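Local coordinates for protein EmGH1 (Erythrobacter marinus, PDB 5Z87) that probably acts as a beta-glucosidase of glycoside hydrolase family 3, splitting glucose from beta-linked glucosides, at residues D156-R159 with Q160-A164; A210-E213 with G214-A218; A409-M412 with A413-S416. All coordinates share one frame; numbering follows the deposited sequence. Where two conformers were deposited one is given.

How the contacts relate
From the N terminus the chain meets contact 1 in helix 155-171, contact 2 near the C-terminal end of helix 201-216 and contact 3 in the last turns of helix 403-416. Each is local to one helix, so none closes a long loop; they follow in series, neither nesting nor crossing. In space contact 1 lies in the middle, its centre about 8 Å from that of contact 2 and about 12 Å from that of contact 3. Val158 and Phe162 pack on Ile211, joining two helices of the barrel. Met157 and Val161 meet the end of Met412, tying the barrel to the helix that leads into the six-stranded mixed sheet.

Contact 1 (D156-R159 with Q160-A164); sequences DMVR and QVFEA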
ATOM      1  N   ASP A 156     -20.717 -24.851  -7.780  1.00 25.92           N
ATOM      2  CA  ASP A 156     -21.196 -26.230  -7.792  1.00 25.89           C
ATOM      3  C   ASP A 156     -20.108 -27.182  -8.268  1.00 30.36           C
ATOM      4  O   ASP A 156     -19.944 -28.277  -7.716  1.00 29.17           O
ATOM      5  CB  ASP A 156     -22.447 -26.355  -8.670  1.00 27.37           C
ATOM      6  CG  ASP A 156     -22.201 -25.931 -10.130  1.00 32.04           C
ATOM      7  OD1 ASP A 156     -21.317 -25.087 -10.401  1.00 31.99           O
ATOM      8  OD2 ASP A 156     -22.901 -26.449 -11.018  1.00 39.87           O
ATOM      9  N   MET A 157     -19.332 -26.778  -9.274  1.00 21.32           N
ATOM     10  CA  MET A 157     -18.252 -27.654  -9.706  1.00 23.29           C
ATOM     11  C   MET A 157     -17.066 -27.605  -8.751  1.00 29.25           C
ATOM     12  O   MET A 157     -16.331 -28.596  -8.632  1.00 23.90           O
ATOM     13  CB  MET A 157     -17.824 -27.292 -11.124  1.00 26.74           C
ATOM     14  CG  MET A 157     -18.862 -27.661 -12.176  1.00 27.72           C
ATOM     15  SD  MET A 157     -18.319 -27.210 -13.839  1.00 36.16           S
ATOM     16  CE  MET A 157     -16.758 -28.082 -13.966  1.00 24.35           C
ATOM     17  N   VAL A 158     -16.865 -26.467  -8.072  1.00 23.09           N
ATOM     18  CA  VAL A 158     -15.825 -26.377  -7.047  1.00 26.58           C
ATOM     19  C   VAL A 158     -16.060 -27.423  -5.962  1.00 23.10           C
ATOM     20  O   VAL A 158     -15.132 -28.128  -5.543  1.00 20.61           O
ATOM     21  CB  VAL A 158     -15.775 -24.956  -6.453  1.00 28.48           C
ATOM     22  CG1 VAL A 158     -14.864 -24.921  -5.241  1.00 20.05           C
ATOM     23  CG2 VAL A 158     -15.315 -23.946  -7.498  1.00 22.65           C
ATOM     24  N   ARG A 159     -17.311 -27.536  -5.497  1.00 21.02           N
ATOM     25  CA  ARG A 159     -17.650 -28.521  -4.473  1.00 26.70           C
ATOM     26  C   ARG A 159     -17.312 -29.939  -4.932  1.00 30.32           C
ATOM     27  O   ARG A 159     -16.742 -30.731  -4.169  1.00 28.16           O
ATOM     28  CB  ARG A 159     -19.133 -28.404  -4.115  1.00 23.01           C
ATOM     29  CG  ARG A 159     -19.535 -29.240  -2.914  1.00 28.48           C
ATOM     30  CD  ARG A 159     -21.013 -29.611  -2.920  1.00 29.63           C
ATOM     31  NE  ARG A 159     -21.376 -30.441  -4.073  1.00 43.98           N
ATOM     32  CZ  ARG A 159     -21.053 -31.730  -4.231  1.00 40.04           C
ATOM     33  NH1 ARG A 159     -20.339 -32.378  -3.307  1.00 36.45           N
ATOM     34  NH2 ARG A 159     -21.438 -32.374  -5.329  1.00 37.83           N
ATOM     35  N   GLN A 160     -17.630 -30.264  -6.190  1.00 26.00           N
ATOM     36  CA  GLN A 160     -17.290 -31.569  -6.755  1.00 31.35           C
ATOM     37  C   GLN A 160     -15.783 -31.783  -6.812  1.00 29.24           C
ATOM     38  O   GLN A 160     -15.293 -32.885  -6.531  1.00 26.55           O
ATOM     39  CB  GLN A 160     -17.872 -31.703  -8.164  1.00 25.22           C
ATOM     40  CG  GLN A 160     -19.372 -31.733  -8.245  1.00 25.40           C
ATOM     41  CD  GLN A 160     -19.849 -31.583  -9.676  1.00 33.88           C
ATOM     42  OE1 GLN A 160     -20.804 -30.867  -9.947  1.00 44.46           O
ATOM     43  NE2 GLN A 160     -19.168 -32.247 -10.603  1.00 53.61           N
ATOM     44  N   VAL A 161     -15.034 -30.751  -7.203  1.00 26.85           N
ATOM     45  CA  VAL A 161     -13.586 -30.902  -7.314  1.00 22.49           C
ATOM     46  C   VAL A 161     -12.986 -31.273  -5.969  1.00 28.80           C
ATOM     47  O   VAL A 161     -12.084 -32.124  -5.880  1.00 25.25           O
ATOM     48  CB  VAL A 161     -12.951 -29.620  -7.875  1.00 22.32           C
ATOM     49  CG1 VAL A 161     -11.493 -29.503  -7.409  1.00 20.65           C
ATOM     50  CG2 VAL A 161     -13.027 -29.634  -9.384  1.00 21.06           C
ATOM     51  N   PHE A 162     -13.481 -30.657  -4.895  1.00 21.52           N
ATOM     52  CA  PHE A 162     -12.894 -30.923  -3.597  1.00 26.78           C
ATOM     53  C   PHE A 162     -13.514 -32.132  -2.913  1.00 20.53           C
ATOM     54  O   PHE A 162     -12.878 -32.717  -2.031  1.00 23.83           O
ATOM     55  CB  PHE A 162     -12.946 -29.644  -2.749  1.00 19.00           C
ATOM     56  CG  PHE A 162     -11.927 -28.634  -3.201  1.00 21.37           C
ATOM     57  CD1 PHE A 162     -10.602 -28.762  -2.827  1.00 19.72           C
ATOM     58  CD2 PHE A 162     -12.269 -27.634  -4.100  1.00 22.35           C
ATOM     59  CE1 PHE A 162      -9.642 -27.866  -3.284  1.00 21.60           C
ATOM     60  CE2 PHE A 162     -11.310 -26.734  -4.568  1.00 22.67           C
ATOM     61  CZ  PHE A 162      -9.999 -26.850  -4.153  1.00 17.81           C
ATOM     62  N   GLU A 163     -14.701 -32.556  -3.339  1.00 25.92           N
ATOM     63  CA  GLU A 163     -15.180 -33.880  -2.967  1.00 26.29           C
ATOM     64  C   GLU A 163     -14.258 -34.956  -3.527  1.00 30.17           C
ATOM     65  O   GLU A 163     -13.853 -35.877  -2.808  1.00 33.25           O
ATOM     66  CB  GLU A 163     -16.615 -34.062  -3.458  1.00 32.73           C
ATOM     67  CG  GLU A 163     -17.287 -35.374  -3.042  1.00 31.81           C
ATOM     68  CD  GLU A 163     -18.610 -35.571  -3.748  1.00 42.12           C
ATOM     69  OE1 GLU A 163     -18.596 -36.062  -4.893  1.00 52.85           O
ATOM     70  OE2 GLU A 163     -19.663 -35.214  -3.176  1.00 52.00           O
ATOM     71  N   ALA A 164     -13.880 -34.833  -4.807  1.00 29.35           N
ATOM     72  CA  ALA A 164     -12.933 -35.780  -5.396  1.00 24.11           C
ATOM     73  C   ALA A 164     -11.591 -35.721  -4.687  1.00 28.43           C
ATOM     74  O   ALA A 164     -10.965 -36.760  -4.435  1.00 22.60           O
ATOM     75  CB  ALA A 164     -12.749 -35.509  -6.894  1.00 20.03           C
TER
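Arg159 and Glu163, one helical turn apart, lie side by side and close a salt bridge over the outer surface of the helix. The arginine chain starts with CB beside the backbone N of Gln160, and CG, anti to the arginine's own N (chi1 -171°), lies 3.9 Å from Gln160 N. A bend at chi3 (63°) then swings the guanidinium over, one face lying above Gln160 N. NH2 rests against Gln160 CG at 3.6 Å, while NH1 reaches Glu163 OE2 at 2.9 Å in a nearly straight bond (164°). The oxygen lies in the guanidinium plane, whereas the nitrogen comes from well above the carboxylate plane. Helix 155-171 belongs to the crossover between parallel strands 126-129 and 176-177 of the TIM-barrel domain, and its inner side is apolar. There Val158 CG1 packs against Phe162 CD2 at 3.9 Å, both side chains pointing the same way, and Val158 O sits at the ring edge, 3.2 Å from Phe162 CD2. Val161 CG1 lies over one face of the ring, offset toward its rim. An alanine at Arg159 would remove the guanidinium, and Glu163 would probably be left to its second cation, Arg227, with its carboxylate freer to turn. Underneath, Glu163 N donates to Arg159 O at 2.9 Å, and Phe162 N to Val158 O at 3.1 Å.

Contact 2 (A210-E213 with G214-A218); sequences AIVE and GLQGA
The closing turns of helix 201-216, which connects strands 176-177 and 229-235 of the parallel barrel, set Ile211 beside Leu215 and Val212 beside Gln216. In the first pair the two side chains point the same way, and Ile211 CG2 touches Leu215 CD1 at 3.8 Å; both also pack on Phe162 of helix 155-171. Leu215 CB lies 3.5 Å from Ile211 O, the carbonyl that takes the Leu215 backbone N-H in a 2.8 Å bond, N to O. The second pair faces the strands. Val212 CG1 lies alongside the glutamine amide, 3.9 Å from Gln216 NE2, and Gln216 CB sits 3.3 Å from Val212 O. With CG anti to the carbonyl carbon (chi1 -68°) and the chain extended beyond it, the buried amide projects from the helix to where three backbone groups hold it: NE2 donates to Gly273 O, while OE1 accepts from Ile275 N and Thr230 N. These bonds fix the rotation of the amide and satisfy both its polar atoms. Gln216 N itself donates to Val212 O at 2.8 Å. Next, Gly217 leaves helical geometry with phi 85°, a backbone shape in which a side chain would collide with the carbonyl oxygen of Gln216, so that glycine is called for. A glycine of positive phi commonly ends an alpha-helix, here that of the beta-alpha-beta crossover between strands 176-177 and 229-235.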
ATOM      1  N   ALA A 210     -17.931 -23.549  -0.623  1.00 23.96           N
ATOM      2  CA  ALA A 210     -18.032 -24.714  -1.494  1.00 24.06           C
ATOM      3  C   ALA A 210     -16.844 -25.649  -1.299  1.00 22.33           C
ATOM      4  O   ALA A 210     -17.005 -26.874  -1.325  1.00 23.87           O
ATOM      5  CB  ALA A 210     -18.143 -24.277  -2.954  1.00 20.71           C
ATOM      6  N   ILE A 211     -15.649 -25.088  -1.097  1.00 19.55           N
ATOM      7  CA  ILE A 211     -14.464 -25.898  -0.825  1.00 22.29           C
ATOM      8  C   ILE A 211     -14.626 -26.656   0.484  1.00 21.98           C
ATOM      9  O   ILE A 211     -14.325 -27.852   0.569  1.00 23.53           O
ATOM     10  CB  ILE A 211     -13.193 -25.025  -0.788  1.00 18.74           C
ATOM     11  CG1 ILE A 211     -12.953 -24.313  -2.120  1.00 19.41           C
ATOM     12  CG2 ILE A 211     -11.960 -25.885  -0.400  1.00 16.19           C
ATOM     13  CD1 ILE A 211     -12.000 -23.117  -1.994  1.00 24.62           C
ATOM     14  N   VAL A 212     -15.042 -25.957   1.542  1.00 24.18           N
ATOM     15  CA  VAL A 212     -15.172 -26.617   2.837  1.00 20.18           C
ATOM     16  C   VAL A 212     -16.231 -27.707   2.755  1.00 22.59           C
ATOM     17  O   VAL A 212     -16.029 -28.829   3.233  1.00 22.78           O
ATOM     18  CB  VAL A 212     -15.486 -25.599   3.956  1.00 23.33           C
ATOM     19  CG1 VAL A 212     -15.765 -26.315   5.288  1.00 18.36           C
ATOM     20  CG2 VAL A 212     -14.344 -24.614   4.141  1.00 17.70           C
ATOM     21  N   GLU A 213     -17.354 -27.411   2.106  0.57 21.13           N
ATOM     22  CA  GLU A 213     -18.414 -28.400   2.012  0.57 24.74           C
ATOM     23  C   GLU A 213     -18.065 -29.527   1.042  0.57 26.59           C
ATOM     24  O   GLU A 213     -18.649 -30.609   1.145  0.57 27.82           O
ATOM     25  CB  GLU A 213     -19.732 -27.694   1.662  0.57 24.95           C
ATOM     26  CG  GLU A 213     -20.247 -26.866   2.863  0.57 27.46           C
ATOM     27  CD  GLU A 213     -21.503 -26.044   2.601  0.57 33.57           C
ATOM     28  OE1 GLU A 213     -21.585 -25.343   1.561  0.57 31.98           O
ATOM     29  OE2 GLU A 213     -22.402 -26.076   3.472  0.57 33.96           O
ATOM     30  N   GLY A 214     -17.106 -29.318   0.138  1.00 29.53           N
ATOM     31  CA  GLY A 214     -16.587 -30.403  -0.674  1.00 25.03           C
ATOM     32  C   GLY A 214     -15.589 -31.276   0.062  1.00 23.09           C
ATOM     33  O   GLY A 214     -15.632 -32.503  -0.046  1.00 29.31           O
ATOM     34  N   LEU A 215     -14.677 -30.662   0.817  1.00 21.69           N
ATOM     35  CA  LEU A 215     -13.647 -31.434   1.505  1.00 21.98           C
ATOM     36  C   LEU A 215     -14.183 -32.128   2.758  1.00 23.29           C
ATOM     37  O   LEU A 215     -13.765 -33.244   3.077  1.00 18.08           O
ATOM     38  CB  LEU A 215     -12.466 -30.528   1.863  1.00 17.93           C
ATOM     39  CG  LEU A 215     -11.485 -30.198   0.735  1.00 19.90           C
ATOM     40  CD1 LEU A 215     -10.532 -29.077   1.167  1.00 20.27           C
ATOM     41  CD2 LEU A 215     -10.699 -31.443   0.314  1.00 16.01           C
ATOM     42  N   GLN A 216     -15.091 -31.478   3.488  1.00 21.34           N
ATOM     43  CA  GLN A 216     -15.609 -32.000   4.746  1.00 23.98           C
ATOM     44  C   GLN A 216     -16.984 -32.632   4.617  1.00 29.00           C
ATOM     45  O   GLN A 216     -17.398 -33.356   5.527  1.00 24.93           O
ATOM     46  CB  GLN A 216     -15.704 -30.887   5.804  1.00 19.08           C
ATOM     47  CG  GLN A 216     -14.371 -30.332   6.291  1.00 17.10           C
ATOM     48  CD  GLN A 216     -14.490 -29.535   7.594  1.00 22.93           C
ATOM     49  OE1 GLN A 216     -13.490 -29.294   8.281  1.00 19.24           O
ATOM     50  NE2 GLN A 216     -15.715 -29.127   7.938  1.00 18.63           N
ATOM     51  N   GLY A 217     -17.705 -32.363   3.531  1.00 29.78           N
ATOM     52  CA  GLY A 217     -19.121 -32.654   3.468  1.00 18.03           C
ATOM     53  C   GLY A 217     -19.940 -31.526   4.066  1.00 24.78           C
ATOM     54  O   GLY A 217     -19.434 -30.610   4.721  1.00 22.31           O
ATOM     55  N   ALA A 218     -21.243 -31.601   3.828  1.00 25.69           N
ATOM     56  CA  ALA A 218     -22.166 -30.665   4.440  1.00 21.13           C
ATOM     57  C   ALA A 218     -22.055 -30.750   5.965  1.00 25.65           C
ATOM     58  O   ALA A 218     -21.818 -31.830   6.510  1.00 28.98           O
ATOM     59  CB  ALA A 218     -23.588 -30.975   3.982  1.00 25.61           C
TER

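Contact 3 (A409-M412 with A413-S416); sequences ARRM and AEES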
ATOM      1  N   ALA A 409     -11.457 -32.687 -14.000  1.00 23.58           N
ATOM      2  CA  ALA A 409     -10.378 -31.722 -14.173  1.00 20.12           C
ATOM      3  C   ALA A 409     -10.405 -31.084 -15.561  1.00 31.44           C
ATOM      4  O   ALA A 409     -10.100 -29.891 -15.715  1.00 26.91           O
ATOM      5  CB  ALA A 409      -9.035 -32.398 -13.923  1.00 17.38           C
ATOM      6  N   ARG A 410     -10.749 -31.865 -16.586  1.00 26.51           N
ATOM      7  CA  ARG A 410     -10.914 -31.305 -17.924  1.00 23.44           C
ATOM      8  C   ARG A 410     -12.089 -30.333 -17.976  1.00 27.62           C
ATOM      9  O   ARG A 410     -11.956 -29.202 -18.468  1.00 23.93           O
ATOM     10  CB  ARG A 410     -11.097 -32.439 -18.930  1.00 32.58           C
ATOM     11  CG  ARG A 410     -11.704 -32.028 -20.245  1.00 30.42           C
ATOM     12  CD  ARG A 410     -10.624 -31.885 -21.277  1.00 40.60           C
ATOM     13  NE  ARG A 410     -10.714 -32.894 -22.329  1.00 45.68           N
ATOM     14  CZ  ARG A 410     -10.997 -32.606 -23.597  1.00 52.76           C
ATOM     15  NH1 ARG A 410     -11.216 -31.338 -23.953  1.00 46.50           N
ATOM     16  NH2 ARG A 410     -11.049 -33.576 -24.507  1.00 49.65           N
ATOM     17  N   ARG A 411     -13.250 -30.749 -17.453  1.00 25.19           N
ATOM     18  CA  ARG A 411     -14.428 -29.887 -17.510  1.00 27.28           C
ATOM     19  C   ARG A 411     -14.229 -28.595 -16.717  1.00 33.39           C
ATOM     20  O   ARG A 411     -14.742 -27.537 -17.110  1.00 29.50           O
ATOM     21  CB  ARG A 411     -15.660 -30.639 -17.005  1.00 29.44           C
ATOM     22  CG  ARG A 411     -16.372 -31.458 -18.081  1.00 41.02           C
ATOM     23  CD  ARG A 411     -17.850 -31.679 -17.744  1.00 50.93           C
ATOM     24  NE  ARG A 411     -18.061 -32.060 -16.342  1.00 61.42           N
ATOM     25  CZ  ARG A 411     -18.935 -31.481 -15.513  1.00 69.30           C
ATOM     26  NH1 ARG A 411     -19.706 -30.480 -15.941  1.00 53.92           N
ATOM     27  NH2 ARG A 411     -19.044 -31.909 -14.252  1.00 59.22           N
ATOM     28  N   MET A 412     -13.497 -28.652 -15.601  1.00 28.45           N
ATOM     29  CA  MET A 412     -13.269 -27.440 -14.823  1.00 26.72           C
ATOM     30  C   MET A 412     -12.453 -26.433 -15.630  1.00 30.35           C
ATOM     31  O   MET A 412     -12.805 -25.250 -15.703  1.00 26.32           O
ATOM     32  CB  MET A 412     -12.579 -27.778 -13.503  1.00 20.91           C
ATOM     33  CG  MET A 412     -12.512 -26.606 -12.523  1.00 26.55           C
ATOM     34  SD  MET A 412     -14.124 -25.870 -12.124  1.00 37.81           S
ATOM     35  CE  MET A 412     -14.372 -26.373 -10.445  1.00 34.54           C
ATOM     36  N   ALA A 413     -11.380 -26.901 -16.280  1.00 21.61           N
ATOM     37  CA  ALA A 413     -10.592 -26.027 -17.142  1.00 23.24           C
ATOM     38  C   ALA A 413     -11.446 -25.406 -18.249  1.00 33.91           C
ATOM     39  O   ALA A 413     -11.348 -24.197 -18.511  1.00 28.77           O
ATOM     40  CB  ALA A 413      -9.415 -26.801 -17.731  1.00 24.27           C
ATOM     41  N   GLU A 414     -12.310 -26.208 -18.889  1.00 26.30           N
ATOM     42  CA  GLU A 414     -13.204 -25.692 -19.930  1.00 27.26           C
ATOM     43  C   GLU A 414     -14.112 -24.573 -19.415  1.00 31.66           C
ATOM     44  O   GLU A 414     -14.529 -23.703 -20.195  1.00 24.71           O
ATOM     45  CB  GLU A 414     -14.055 -26.836 -20.525  1.00 19.34           C
ATOM     46  CG  GLU A 414     -13.212 -27.912 -21.258  1.00 28.04           C
ATOM     47  CD  GLU A 414     -14.026 -29.083 -21.839  1.00 33.71           C
ATOM     48  OE1 GLU A 414     -15.180 -29.311 -21.411  1.00 26.86           O
ATOM     49  OE2 GLU A 414     -13.494 -29.777 -22.738  1.00 36.20           O
ATOM     50  N   GLU A 415     -14.440 -24.576 -18.119  1.00 25.12           N
ATOM     51  CA  GLU A 415     -15.290 -23.534 -17.553  1.00 22.34           C
ATOM     52  C   GLU A 415     -14.501 -22.321 -17.076  1.00 23.27           C
ATOM     53  O   GLU A 415     -15.103 -21.276 -16.817  1.00 23.51           O
ATOM     54  CB  GLU A 415     -16.110 -24.074 -16.369  1.00 27.04           C
ATOM     55  CG  GLU A 415     -17.097 -25.180 -16.695  1.00 30.55           C
ATOM     56  CD  GLU A 415     -18.398 -24.656 -17.279  1.00 32.32           C
ATOM     57  OE1 GLU A 415     -18.833 -23.552 -16.889  1.00 31.02           O
ATOM     58  OE2 GLU A 415     -18.984 -25.349 -18.136  1.00 37.31           O
ATOM     59  N   SER A 416     -13.182 -22.435 -16.961  1.00 23.90           N
ATOM     60  CA  SER A 416     -12.352 -21.439 -16.301  1.00 22.11           C
ATOM     61  C   SER A 416     -11.574 -20.554 -17.252  1.00 29.91           C
ATOM     62  O   SER A 416     -11.343 -19.381 -16.933  1.00 25.10           O
ATOM     63  CB  SER A 416     -11.346 -22.122 -15.377  1.00 21.43           C
ATOM     64  OG  SER A 416     -12.031 -22.847 -14.377  1.00 29.01           O
TER
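Glu414 N bonds to Arg410 O four residues back at 3.0 Å, whereas Glu415 N is shared between a weak bond to Arg411 O and one to Met412 O, three residues back. These last turns of helix 403-416 lead into strand 418-422, at the edge of the mixed sheet of the family 3 C-terminal alpha/beta domain, and lie between helix 155-171 of the barrel and helix 607-615. On the side of helix 607-615, Arg410 and Glu414 form a salt bridge, NH1 to OE2 3.0 Å. Bends at chi2 and chi3 of Arg410 lead its chain around the carboxylate, so that CG and CD each lie 3.8 Å from Glu414 OE2, and the two flat groups stand nearly at right angles (80°). Arg410 NH1 has a second partner in Ser613 OG, which probably helps to hold the guanidinium in place. Glu414 CG rests 3.3 Å from Arg410 O. Glu415 CG lies 3.4 Å from Arg411 O, but its carboxylate turns outward: OE1 forms salt bridges with Arg154 and Lys730 and accepts a hydrogen bond from Gln704 NE2, so a single acidic group links this helix to both the barrel and the fibronectin-like strands. Buried Ser416, with OG anti to its carbonyl carbon (chi1 -61°), folds back on the helix. Its OG donates to Met412 O at 2.9 Å, approaching from the face of that carbonyl plane opposite to Glu415 N.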